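Local atomic coordinates of CYTH domain-containing protein (Pyrococcus horikoshii, PDB entry 2EEN), a protein that is of unknown function but belongs to the CYTH family, whose members typically act on triphosphate-bearing substrates with the help of divalent metal ions. Residues Y2-K7 and E148-L153; F22-K27 and T110-Y115; L49-K54 and K91-L96; E128-F133 and L171-E176. All coordinates share one frame; numbering follows the deposited sequence.

Interaction 1 (Y2-K7 and E148-L153)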
# COMPACT_ATOMS: atom_id res chain seq x y z
N TYR A 2 3.32 2.44 20.48
CA TYR A 2 1.96 1.92 20.19
C TYR A 2 0.90 2.96 20.49
O TYR A 2 1.07 3.79 21.38
CB TYR A 2 1.67 0.67 21.04
CG TYR A 2 2.57 -0.50 20.76
CD1 TYR A 2 3.87 -0.53 21.26
CD2 TYR A 2 2.13 -1.58 20.00
CE1 TYR A 2 4.72 -1.61 21.00
CE2 TYR A 2 2.96 -2.66 19.74
CZ TYR A 2 4.25 -2.67 20.24
OH TYR A 2 5.08 -3.75 19.99
N GLU A 3 -0.19 2.91 19.74
CA GLU A 3 -1.29 3.83 19.94
C GLU A 3 -2.27 3.13 20.87
O GLU A 3 -3.00 2.23 20.46
CB GLU A 3 -1.98 4.16 18.61
CG GLU A 3 -3.07 5.22 18.74
CD GLU A 3 -3.72 5.54 17.40
OE1 GLU A 3 -3.34 4.93 16.38
OE2 GLU A 3 -4.62 6.41 17.38
N VAL A 4 -2.25 3.52 22.13
CA VAL A 4 -3.15 2.94 23.11
C VAL A 4 -4.53 3.52 22.86
O VAL A 4 -4.70 4.73 22.78
CB VAL A 4 -2.70 3.28 24.53
CG1 VAL A 4 -3.68 2.70 25.54
CG2 VAL A 4 -1.29 2.74 24.77
N GLU A 5 -5.52 2.65 22.71
CA GLU A 5 -6.86 3.13 22.46
C GLU A 5 -7.91 2.38 23.26
O GLU A 5 -7.85 1.15 23.40
CB GLU A 5 -7.19 3.05 20.97
CG GLU A 5 -8.61 3.49 20.62
CD GLU A 5 -8.81 3.72 19.13
OE1 GLU A 5 -8.30 4.74 18.61
OE2 GLU A 5 -9.47 2.88 18.48
N LEU A 6 -8.86 3.14 23.78
CA LEU A 6 -9.98 2.60 24.54
C LEU A 6 -11.25 3.16 23.92
O LEU A 6 -11.26 4.29 23.43
CB LEU A 6 -9.92 3.03 26.00
CG LEU A 6 -8.84 2.45 26.91
CD1 LEU A 6 -9.06 2.98 28.32
CD2 LEU A 6 -8.90 0.94 26.89
N LYS A 7 -12.32 2.38 23.96
CA LYS A 7 -13.59 2.81 23.41
C LYS A 7 -14.71 2.46 24.36
O LYS A 7 -14.67 1.42 25.02
CB LYS A 7 -13.83 2.13 22.05
CG LYS A 7 -15.21 2.40 21.45
CD LYS A 7 -15.28 1.99 19.98
CE LYS A 7 -15.22 0.49 19.79
NZ LYS A 7 -15.18 0.13 18.34
N GLU A 148 -0.12 1.24 31.98
CA GLU A 148 -0.24 2.53 32.66
C GLU A 148 -1.12 3.49 31.85
O GLU A 148 -2.00 4.16 32.40
CB GLU A 148 1.13 3.18 32.86
CG GLU A 148 2.09 2.41 33.75
CD GLU A 148 3.47 3.03 33.79
OE1 GLU A 148 3.60 4.18 34.27
OE2 GLU A 148 4.44 2.38 33.33
N ALA A 149 -0.85 3.57 30.55
CA ALA A 149 -1.61 4.45 29.67
C ALA A 149 -3.08 4.07 29.64
O ALA A 149 -3.95 4.93 29.65
CB ALA A 149 -1.04 4.41 28.26
N VAL A 150 -3.36 2.77 29.60
CA VAL A 150 -4.73 2.30 29.57
C VAL A 150 -5.45 2.76 30.84
O VAL A 150 -6.57 3.24 30.78
CB VAL A 150 -4.81 0.76 29.47
CG1 VAL A 150 -6.23 0.29 29.71
CG2 VAL A 150 -4.33 0.31 28.09
N GLU A 151 -4.78 2.62 31.98
CA GLU A 151 -5.38 3.04 33.24
C GLU A 151 -5.68 4.53 33.22
O GLU A 151 -6.75 4.97 33.65
CB GLU A 151 -4.43 2.72 34.40
CG GLU A 151 -4.04 1.25 34.48
CD GLU A 151 -3.17 0.93 35.68
OE1 GLU A 151 -2.18 1.66 35.92
OE2 GLU A 151 -3.46 -0.07 36.37
N LYS A 152 -4.75 5.31 32.68
CA LYS A 152 -4.91 6.75 32.60
C LYS A 152 -6.09 7.12 31.71
O LYS A 152 -6.92 7.95 32.06
CB LYS A 152 -3.63 7.37 32.05
CG LYS A 152 -3.71 8.85 31.81
CD LYS A 152 -2.47 9.32 31.08
CE LYS A 152 -2.51 10.80 30.86
NZ LYS A 152 -2.44 11.55 32.15
N LEU A 153 -6.16 6.49 30.54
CA LEU A 153 -7.24 6.79 29.61
C LEU A 153 -8.59 6.28 30.09
O LEU A 153 -9.61 6.94 29.89
CB LEU A 153 -6.92 6.22 28.22
CG LEU A 153 -6.18 7.17 27.27
CD1 LEU A 153 -5.00 7.84 27.98
CD2 LEU A 153 -5.70 6.38 26.06
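The strand 3-7 packs against the helix segment 148-153 with their axes 8.5 Å apart at closest approach and their N-to-C directions 36° from parallel, so that Val4 falls nearest Val150 and Leu6 nearest Leu153. Glu3, Glu5 and Lys7 form the ExExK signature of the CYTH fold, an antiparallel sheet curled into a tunnel, and the alternation of the strand gives its two faces different chemistry. Charged side chains lie on the face away from the helix, where in CYTH relatives they take part in metal and phosphate binding, and the intervening Val4 and Leu6 point at the helix. Val4 splits its two methyls between two helix residues. Val4 CG1, anti to the backbone N (chi1 178°), meets Val150 CG2 at 3.6 Å, the two side chains crossing at about a right angle, while Val4 CG2 lies 3.9 Å from Ala149 CB. Leu6 places CG anti to its own carbonyl carbon, which sends CD2 to Val150 CG1 at 3.9 Å, again nearly perpendicular, and CD1 to Leu153 CB at 3.9 Å. No hydrogen bond crosses this buried interface, whose side-chain contacts are all apolar. The helix residue Leu153 also reaches Ile136 and Thr138 of the adjacent strand 131-139, so the helix spans two strands. The methyl Leu6 CD1 lies against the helix backbone itself, 3.5 Å from Val150 O.

Interaction 2 (F22-K27 and T110-Y115)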
# COMPACT_ATOMS: atom_id res chain seq x y z
N PHE A 22 -13.57 19.81 27.00
CA PHE A 22 -12.36 19.86 26.20
C PHE A 22 -12.42 20.73 24.96
O PHE A 22 -13.48 20.99 24.39
CB PHE A 22 -11.98 18.44 25.78
CG PHE A 22 -11.79 17.50 26.93
CD1 PHE A 22 -10.71 17.66 27.80
CD2 PHE A 22 -12.68 16.46 27.14
CE1 PHE A 22 -10.53 16.78 28.87
CE2 PHE A 22 -12.51 15.58 28.20
CZ PHE A 22 -11.43 15.74 29.07
N GLU A 23 -11.23 21.15 24.55
CA GLU A 23 -11.02 21.96 23.37
C GLU A 23 -11.41 21.15 22.14
O GLU A 23 -10.91 20.04 21.94
CB GLU A 23 -9.54 22.32 23.30
CG GLU A 23 -9.14 23.20 22.15
CD GLU A 23 -9.16 24.67 22.51
OE1 GLU A 23 -9.76 25.02 23.55
OE2 GLU A 23 -8.57 25.46 21.75
N PHE A 24 -12.30 21.71 21.32
CA PHE A 24 -12.72 21.05 20.09
C PHE A 24 -11.61 21.26 19.08
O PHE A 24 -11.09 22.37 18.93
CB PHE A 24 -14.03 21.68 19.58
CG PHE A 24 -14.43 21.20 18.21
CD1 PHE A 24 -14.74 19.86 17.98
CD2 PHE A 24 -14.52 22.09 17.14
CE1 PHE A 24 -15.12 19.41 16.72
CE2 PHE A 24 -14.91 21.66 15.88
CZ PHE A 24 -15.21 20.31 15.66
N MET A 25 -11.24 20.19 18.39
CA MET A 25 -10.20 20.26 17.38
C MET A 25 -10.88 20.35 16.02
O MET A 25 -10.82 21.39 15.37
CB MET A 25 -9.30 19.04 17.49
CG MET A 25 -8.64 18.95 18.85
SD MET A 25 -7.64 17.47 19.07
CE MET A 25 -6.25 17.84 18.00
N ARG A 26 -11.54 19.27 15.61
CA ARG A 26 -12.24 19.29 14.33
C ARG A 26 -13.16 18.09 14.20
O ARG A 26 -13.04 17.12 14.94
CB ARG A 26 -11.24 19.30 13.18
CG ARG A 26 -10.54 17.98 12.93
CD ARG A 26 -9.50 18.12 11.83
NE ARG A 26 -8.91 16.84 11.46
CZ ARG A 26 -7.83 16.71 10.70
NH1 ARG A 26 -7.22 17.79 10.23
NH2 ARG A 26 -7.37 15.50 10.41
N LYS A 27 -14.09 18.18 13.26
CA LYS A 27 -15.03 17.09 13.00
C LYS A 27 -14.65 16.44 11.69
O LYS A 27 -14.30 17.13 10.72
CB LYS A 27 -16.46 17.62 12.91
CG LYS A 27 -17.49 16.54 12.62
CD LYS A 27 -18.90 17.09 12.71
CE LYS A 27 -19.94 16.00 12.48
NZ LYS A 27 -21.32 16.56 12.55
N THR A 110 -19.13 9.69 11.82
CA THR A 110 -18.67 11.07 11.93
C THR A 110 -17.84 11.00 13.21
O THR A 110 -18.13 10.20 14.10
CB THR A 110 -19.82 12.09 12.07
OG1 THR A 110 -20.61 11.80 13.23
CG2 THR A 110 -20.69 12.06 10.83
N ARG A 111 -16.80 11.82 13.28
CA ARG A 111 -15.93 11.81 14.44
C ARG A 111 -15.55 13.23 14.80
O ARG A 111 -14.99 13.96 13.99
CB ARG A 111 -14.69 10.96 14.14
CG ARG A 111 -13.53 11.12 15.12
CD ARG A 111 -12.47 10.05 14.91
NE ARG A 111 -12.92 8.75 15.41
CZ ARG A 111 -12.24 7.61 15.26
NH1 ARG A 111 -11.08 7.59 14.62
NH2 ARG A 111 -12.73 6.48 15.77
N GLU A 112 -15.89 13.62 16.03
CA GLU A 112 -15.54 14.96 16.51
C GLU A 112 -14.35 14.73 17.42
O GLU A 112 -14.46 13.99 18.40
CB GLU A 112 -16.69 15.58 17.29
CG GLU A 112 -17.83 16.12 16.44
CD GLU A 112 -18.98 16.65 17.28
OE1 GLU A 112 -18.72 17.25 18.35
OE2 GLU A 112 -20.15 16.50 16.87
N LYS A 113 -13.22 15.36 17.11
CA LYS A 113 -12.01 15.20 17.89
C LYS A 113 -11.83 16.31 18.91
O LYS A 113 -12.05 17.48 18.60
CB LYS A 113 -10.78 15.17 16.98
CG LYS A 113 -10.69 13.98 16.04
CD LYS A 113 -9.37 14.04 15.28
CE LYS A 113 -9.19 12.86 14.34
NZ LYS A 113 -7.90 12.97 13.61
N TYR A 114 -11.42 15.93 20.11
CA TYR A 114 -11.20 16.87 21.20
C TYR A 114 -9.83 16.68 21.84
O TYR A 114 -9.36 15.56 22.02
CB TYR A 114 -12.28 16.68 22.28
CG TYR A 114 -13.63 17.11 21.80
CD1 TYR A 114 -14.41 16.27 20.99
CD2 TYR A 114 -14.10 18.40 22.06
CE1 TYR A 114 -15.61 16.71 20.46
CE2 TYR A 114 -15.30 18.85 21.52
CZ TYR A 114 -16.05 17.99 20.72
OH TYR A 114 -17.22 18.44 20.15
N TYR A 115 -9.20 17.80 22.17
CA TYR A 115 -7.89 17.78 22.81
C TYR A 115 -8.08 17.57 24.32
O TYR A 115 -8.78 18.35 24.96
CB TYR A 115 -7.19 19.12 22.58
CG TYR A 115 -5.86 19.25 23.29
CD1 TYR A 115 -4.68 18.82 22.69
CD2 TYR A 115 -5.78 19.80 24.57
CE1 TYR A 115 -3.45 18.94 23.34
CE2 TYR A 115 -4.55 19.92 25.23
CZ TYR A 115 -3.40 19.50 24.61
OH TYR A 115 -2.20 19.63 25.25
O HOH W 1 -8.86 20.64 26.26
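Different first torsions bring Phe24 and Tyr114 together: CG of Phe24 is anti to its backbone N (chi1 172°), whereas CG of Tyr114 is anti to its carbonyl carbon (chi1 -68°). Phe24 CD1 thereby comes over one face of the Tyr114 ring, 3.6 Å from Tyr114 CZ, with the two ring planes inclined obliquely at 54°. The hydroxyl end of Tyr114 is held by a hydrogen bond, donated from Tyr114 OH to Glu112 OE1 at 2.6 Å, almost along the C-O axis of the carboxylate; the same oxygen is salt-bridged to Arg19 NE. The backbones form an antiparallel pair within the sheet of the CYTH fold, interrupted by a classic beta bulge in which Met25 and Arg26 both face Lys113. The bulge spreads the bonds of Lys113 over two residues: Met25 N donates to Lys113 O at 2.8 Å, and Lys113 N donates to Arg26 O at 2.8 Å. Beyond it, Tyr115 N binds Glu23 O at 2.8 Å, and a water bridges Glu23 N and Tyr115 O. Arg26 and Lys113 run side by side in the same direction, leaving Arg26 NH2 4.1 Å from Lys113 NZ; Arg26 NE and Lys113 NZ both salt-bridge Glu28 OE2, which probably offsets their repulsion. The extended Lys27 crosses Glu112 obliquely through its aliphatic part, Lys27 CG lying 3.9 Å from Glu112 CG.

Interaction 3 (L49-K54 and K91-L96)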
# COMPACT_ATOMS: atom_id res chain seq x y z
N LEU A 49 -7.31 -4.85 7.60
CA LEU A 49 -6.72 -4.04 6.54
C LEU A 49 -7.86 -3.15 6.10
O LEU A 49 -8.95 -3.63 5.78
CB LEU A 49 -6.23 -4.91 5.38
CG LEU A 49 -5.57 -4.06 4.29
CD1 LEU A 49 -4.27 -3.42 4.82
CD2 LEU A 49 -5.27 -4.93 3.09
N ARG A 50 -7.61 -1.86 6.09
CA ARG A 50 -8.67 -0.93 5.76
C ARG A 50 -8.23 0.27 4.95
O ARG A 50 -7.08 0.70 5.02
CB ARG A 50 -9.29 -0.45 7.08
CG ARG A 50 -9.92 0.93 7.11
CD ARG A 50 -10.09 1.41 8.56
NE ARG A 50 -8.95 2.21 9.03
CZ ARG A 50 -8.64 2.38 10.31
NH1 ARG A 50 -9.36 1.81 11.26
NH2 ARG A 50 -7.61 3.14 10.65
N ILE A 51 -9.14 0.78 4.13
CA ILE A 51 -8.87 2.01 3.42
C ILE A 51 -9.88 2.97 4.02
O ILE A 51 -11.08 2.70 4.02
CB ILE A 51 -9.10 1.91 1.91
CG1 ILE A 51 -7.91 1.20 1.27
CG2 ILE A 51 -9.23 3.31 1.32
CD1 ILE A 51 -8.06 0.93 -0.20
N ARG A 52 -9.37 4.07 4.55
CA ARG A 52 -10.21 5.08 5.17
C ARG A 52 -10.21 6.37 4.39
O ARG A 52 -9.15 6.87 3.99
CB ARG A 52 -9.74 5.39 6.58
CG ARG A 52 -10.25 6.73 7.10
CD ARG A 52 -9.93 6.88 8.57
NE ARG A 52 -10.61 5.85 9.35
CZ ARG A 52 -10.40 5.62 10.64
NH1 ARG A 52 -9.53 6.35 11.32
NH2 ARG A 52 -11.08 4.67 11.25
N ILE A 53 -11.40 6.91 4.17
CA ILE A 53 -11.54 8.20 3.50
C ILE A 53 -12.00 9.12 4.63
O ILE A 53 -13.03 8.88 5.25
CB ILE A 53 -12.59 8.17 2.38
CG1 ILE A 53 -12.16 7.18 1.29
CG2 ILE A 53 -12.75 9.57 1.79
CD1 ILE A 53 -13.17 7.02 0.17
N LYS A 54 -11.20 10.14 4.89
CA LYS A 54 -11.48 11.10 5.95
C LYS A 54 -11.83 12.45 5.33
O LYS A 54 -11.07 12.98 4.52
CB LYS A 54 -10.23 11.22 6.83
CG LYS A 54 -10.38 12.06 8.09
CD LYS A 54 -9.05 12.12 8.83
CE LYS A 54 -8.58 10.74 9.27
NZ LYS A 54 -7.21 10.77 9.88
N LYS A 91 -6.82 3.43 -7.72
CA LYS A 91 -5.82 2.42 -8.04
C LYS A 91 -5.56 1.52 -6.84
O LYS A 91 -5.34 0.31 -7.00
CB LYS A 91 -4.52 3.07 -8.49
CG LYS A 91 -4.67 3.81 -9.80
CD LYS A 91 -3.32 4.24 -10.34
CE LYS A 91 -3.46 4.79 -11.75
NZ LYS A 91 -2.12 5.09 -12.33
N TYR A 92 -5.59 2.09 -5.64
CA TYR A 92 -5.38 1.27 -4.45
C TYR A 92 -6.55 0.30 -4.31
O TYR A 92 -6.35 -0.87 -3.97
CB TYR A 92 -5.25 2.16 -3.20
CG TYR A 92 -3.89 2.80 -3.06
CD1 TYR A 92 -3.58 3.99 -3.72
CD2 TYR A 92 -2.90 2.21 -2.28
CE1 TYR A 92 -2.31 4.57 -3.60
CE2 TYR A 92 -1.63 2.78 -2.16
CZ TYR A 92 -1.35 3.96 -2.82
OH TYR A 92 -0.10 4.54 -2.69
N PHE A 93 -7.76 0.77 -4.57
CA PHE A 93 -8.92 -0.11 -4.50
C PHE A 93 -8.77 -1.24 -5.51
O PHE A 93 -9.05 -2.40 -5.22
CB PHE A 93 -10.21 0.66 -4.81
CG PHE A 93 -10.69 1.50 -3.67
CD1 PHE A 93 -11.00 0.93 -2.44
CD2 PHE A 93 -10.85 2.88 -3.82
CE1 PHE A 93 -11.45 1.71 -1.38
CE2 PHE A 93 -11.30 3.66 -2.76
CZ PHE A 93 -11.60 3.07 -1.54
N GLU A 94 -8.32 -0.90 -6.71
CA GLU A 94 -8.14 -1.89 -7.76
C GLU A 94 -7.02 -2.87 -7.42
O GLU A 94 -7.14 -4.07 -7.65
CB GLU A 94 -7.84 -1.18 -9.09
CG GLU A 94 -7.79 -2.09 -10.30
CD GLU A 94 -7.59 -1.32 -11.59
OE1 GLU A 94 -6.68 -0.46 -11.65
OE2 GLU A 94 -8.34 -1.57 -12.55
N LEU A 95 -5.93 -2.35 -6.86
CA LEU A 95 -4.80 -3.19 -6.48
C LEU A 95 -5.21 -4.24 -5.46
O LEU A 95 -4.92 -5.43 -5.60
CB LEU A 95 -3.67 -2.33 -5.91
CG LEU A 95 -2.46 -3.10 -5.39
CD1 LEU A 95 -1.93 -4.01 -6.50
CD2 LEU A 95 -1.38 -2.12 -4.93
N LEU A 96 -5.90 -3.80 -4.41
CA LEU A 96 -6.35 -4.73 -3.39
C LEU A 96 -7.26 -5.80 -4.00
O LEU A 96 -7.11 -6.98 -3.71
CB LEU A 96 -7.09 -3.98 -2.28
CG LEU A 96 -6.21 -3.11 -1.37
CD1 LEU A 96 -7.06 -2.48 -0.28
CD2 LEU A 96 -5.12 -3.98 -0.75
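Ile51 and Leu96 reach for each other tip to tip between strand and helix, Ile51 CD1 meeting Leu96 CD1 at 3.6 Å. Leu49 does the same with the other branch of that leucine, its CD2 lying 4.0 Å from Leu96 CD2, so Leu96 forks over two strand residues on the same face. Phe93 instead crosses Ile51 obliquely: its CE1 approaches Ile51 CD1 at 3.7 Å, and CZ lies 3.7 Å from Ile51 CG2. With CG1 anti to its carbonyl carbon and CG2 anti to the backbone N, Ile51 therefore offers both branches to the ring. These residues pack helix 89-98 on the outside of the antiparallel CYTH sheet, the helix running 163° to strand 49-54, while Arg50 and Arg52 point away from it on the opposite face. An alanine in place of Ile51 would remove CG1, CG2 and CD1, and with them the contacts to Phe93 and Leu96, and would probably loosen the helix on the sheet. Tyr92 also serves the dimer: its CB lies 4.3 Å from Ile51 CD1, while its ring leads away and carries OH to a hydrogen bond with Tyr92 OH of the second subunit.

Interaction 4 (E128-F133 and L171-E176)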
# COMPACT_ATOMS: atom_id res chain seq x y z
N GLU A 128 -22.74 4.87 11.73
CA GLU A 128 -23.93 4.42 11.03
C GLU A 128 -24.15 2.94 11.32
O GLU A 128 -23.22 2.12 11.21
CB GLU A 128 -23.79 4.64 9.52
CG GLU A 128 -23.63 6.10 9.13
CD GLU A 128 -23.84 6.33 7.64
OE1 GLU A 128 -23.84 5.35 6.88
OE2 GLU A 128 -24.00 7.51 7.24
N GLY A 129 -25.37 2.59 11.70
CA GLY A 129 -25.69 1.21 11.99
C GLY A 129 -25.34 0.72 13.39
O GLY A 129 -25.64 -0.42 13.73
N LEU A 130 -24.69 1.57 14.19
CA LEU A 130 -24.32 1.19 15.55
C LEU A 130 -24.71 2.22 16.61
O LEU A 130 -25.23 1.86 17.67
CB LEU A 130 -22.82 0.93 15.66
CG LEU A 130 -22.19 -0.28 14.98
CD1 LEU A 130 -20.72 -0.29 15.37
CD2 LEU A 130 -22.86 -1.58 15.43
N GLY A 131 -24.46 3.50 16.33
CA GLY A 131 -24.81 4.53 17.29
C GLY A 131 -23.62 5.32 17.79
O GLY A 131 -22.58 5.38 17.13
N LYS A 132 -23.77 5.92 18.96
CA LYS A 132 -22.73 6.74 19.56
C LYS A 132 -21.69 6.02 20.41
O LYS A 132 -22.02 5.17 21.24
CB LYS A 132 -23.36 7.84 20.42
CG LYS A 132 -24.22 8.82 19.65
CD LYS A 132 -24.83 9.84 20.60
CE LYS A 132 -25.45 11.01 19.84
NZ LYS A 132 -26.48 10.57 18.87
N PHE A 133 -20.43 6.38 20.20
CA PHE A 133 -19.31 5.82 20.95
C PHE A 133 -18.35 6.95 21.25
O PHE A 133 -18.42 8.03 20.66
CB PHE A 133 -18.55 4.77 20.14
CG PHE A 133 -19.32 3.53 19.87
CD1 PHE A 133 -20.33 3.53 18.92
CD2 PHE A 133 -19.04 2.36 20.55
CE1 PHE A 133 -21.06 2.37 18.66
CE2 PHE A 133 -19.76 1.18 20.30
CZ PHE A 133 -20.77 1.19 19.34
N LEU A 171 -16.20 -2.71 13.09
CA LEU A 171 -16.35 -3.74 12.07
C LEU A 171 -16.92 -5.01 12.68
O LEU A 171 -17.89 -5.57 12.16
CB LEU A 171 -15.00 -4.06 11.42
CG LEU A 171 -15.00 -5.25 10.46
CD1 LEU A 171 -15.92 -4.95 9.28
CD2 LEU A 171 -13.58 -5.52 9.97
N GLU A 172 -16.32 -5.47 13.77
CA GLU A 172 -16.78 -6.68 14.43
C GLU A 172 -18.21 -6.55 14.93
O GLU A 172 -19.01 -7.48 14.83
CB GLU A 172 -15.86 -7.02 15.61
CG GLU A 172 -14.49 -7.50 15.19
CD GLU A 172 -13.56 -7.72 16.37
OE1 GLU A 172 -13.22 -6.73 17.05
OE2 GLU A 172 -13.18 -8.88 16.62
N LEU A 173 -18.53 -5.38 15.47
CA LEU A 173 -19.86 -5.12 15.99
C LEU A 173 -20.87 -5.15 14.84
O LEU A 173 -21.96 -5.70 14.98
CB LEU A 173 -19.90 -3.77 16.70
CG LEU A 173 -19.08 -3.72 17.99
CD1 LEU A 173 -19.05 -2.31 18.52
CD2 LEU A 173 -19.70 -4.66 19.02
N LEU A 174 -20.51 -4.55 13.71
CA LEU A 174 -21.42 -4.54 12.59
C LEU A 174 -21.57 -5.93 11.98
O LEU A 174 -22.66 -6.30 11.56
CB LEU A 174 -20.97 -3.53 11.53
CG LEU A 174 -21.23 -2.07 11.93
CD1 LEU A 174 -20.36 -1.12 11.12
CD2 LEU A 174 -22.71 -1.75 11.73
N LEU A 175 -20.49 -6.71 11.96
CA LEU A 175 -20.57 -8.05 11.39
C LEU A 175 -21.48 -8.96 12.18
O LEU A 175 -22.14 -9.85 11.63
CB LEU A 175 -19.17 -8.67 11.29
CG LEU A 175 -18.29 -8.07 10.19
CD1 LEU A 175 -16.94 -8.77 10.18
CD2 LEU A 175 -18.98 -8.21 8.84
N GLU A 176 -21.53 -8.74 13.49
CA GLU A 176 -22.37 -9.54 14.36
C GLU A 176 -23.84 -9.33 13.99
O GLU A 176 -24.65 -10.25 14.12
CB GLU A 176 -22.17 -9.14 15.82
CG GLU A 176 -20.85 -9.55 16.42
CD GLU A 176 -20.74 -9.13 17.88
OE1 GLU A 176 -21.70 -9.39 18.64
OE2 GLU A 176 -19.70 -8.55 18.26
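Leu130 leaves the backbone with CB directed toward the helix 171-176, and CG, anti to the carbonyl carbon (chi1 -69°), carries both methyls against two consecutive leucines. CG itself touches Leu174 CD2 at 3.6 Å. From there CD1 continues to Leu173 CB at 3.8 Å, and CD2 turns to Leu174 CD2 at 3.7 Å, so the branched tip straddles the two helix residues, crossing Leu173 at about a right angle and Leu174 obliquely. Leu130 sits in the turn joining strands 120-127 and 131-139, where it and Gly131 form a classic beta bulge. At the backbone angles of Gly129 and Gly131 any side chain would collide with the carbonyl oxygen before it; at Gly129 a CB would also lie only about 3.2 Å from Leu174 CD2. Farther along, Phe133 and Leu173 meet tip to tip, Phe133 CE2 lying 4.0 Å from Leu173 CD1. Around this contact, Leu174 also rests on Leu105 and Val107 of strand 102-117, and Phe133 meets Tyr170 edge-to-face, so the C-terminal helix lies against several strands of the CYTH sheet. An alanine at Leu130 would take away CG and both methyls from between Leu173 and Leu174 and would probably weaken the hold of the hairpin turn on this helix. No hydrogen bond crosses between the segments, which implies that the helix is held here by the fit of apolar side chains, not by polar pairing.

How the interactions relate
All four contacts reach one antiparallel sheet, the curved scaffold of the CYTH fold. Interactions 2 and 3 are nested within the loop closed by interaction 1, whereas interactions 1 and 4 alternate along the chain. Interaction 2 joins two strands; the others each pack a helix on the sheet. Interactions 1 and 3 lie on opposite sides of the chain's centre, their centres about 27 Å apart. Interactions 1 and 4 use neighbouring strands 3-9 and 131-139 and touch where Lys7 CD meets Phe133 CD2 at 3.8 Å. Interactions 2 and 3 touch where Arg26 packs on Lys54, on neighbouring strands 23-36 and 48-56. Three helices thus pack on separate regions, that of interaction 3 also facing the dimer partner.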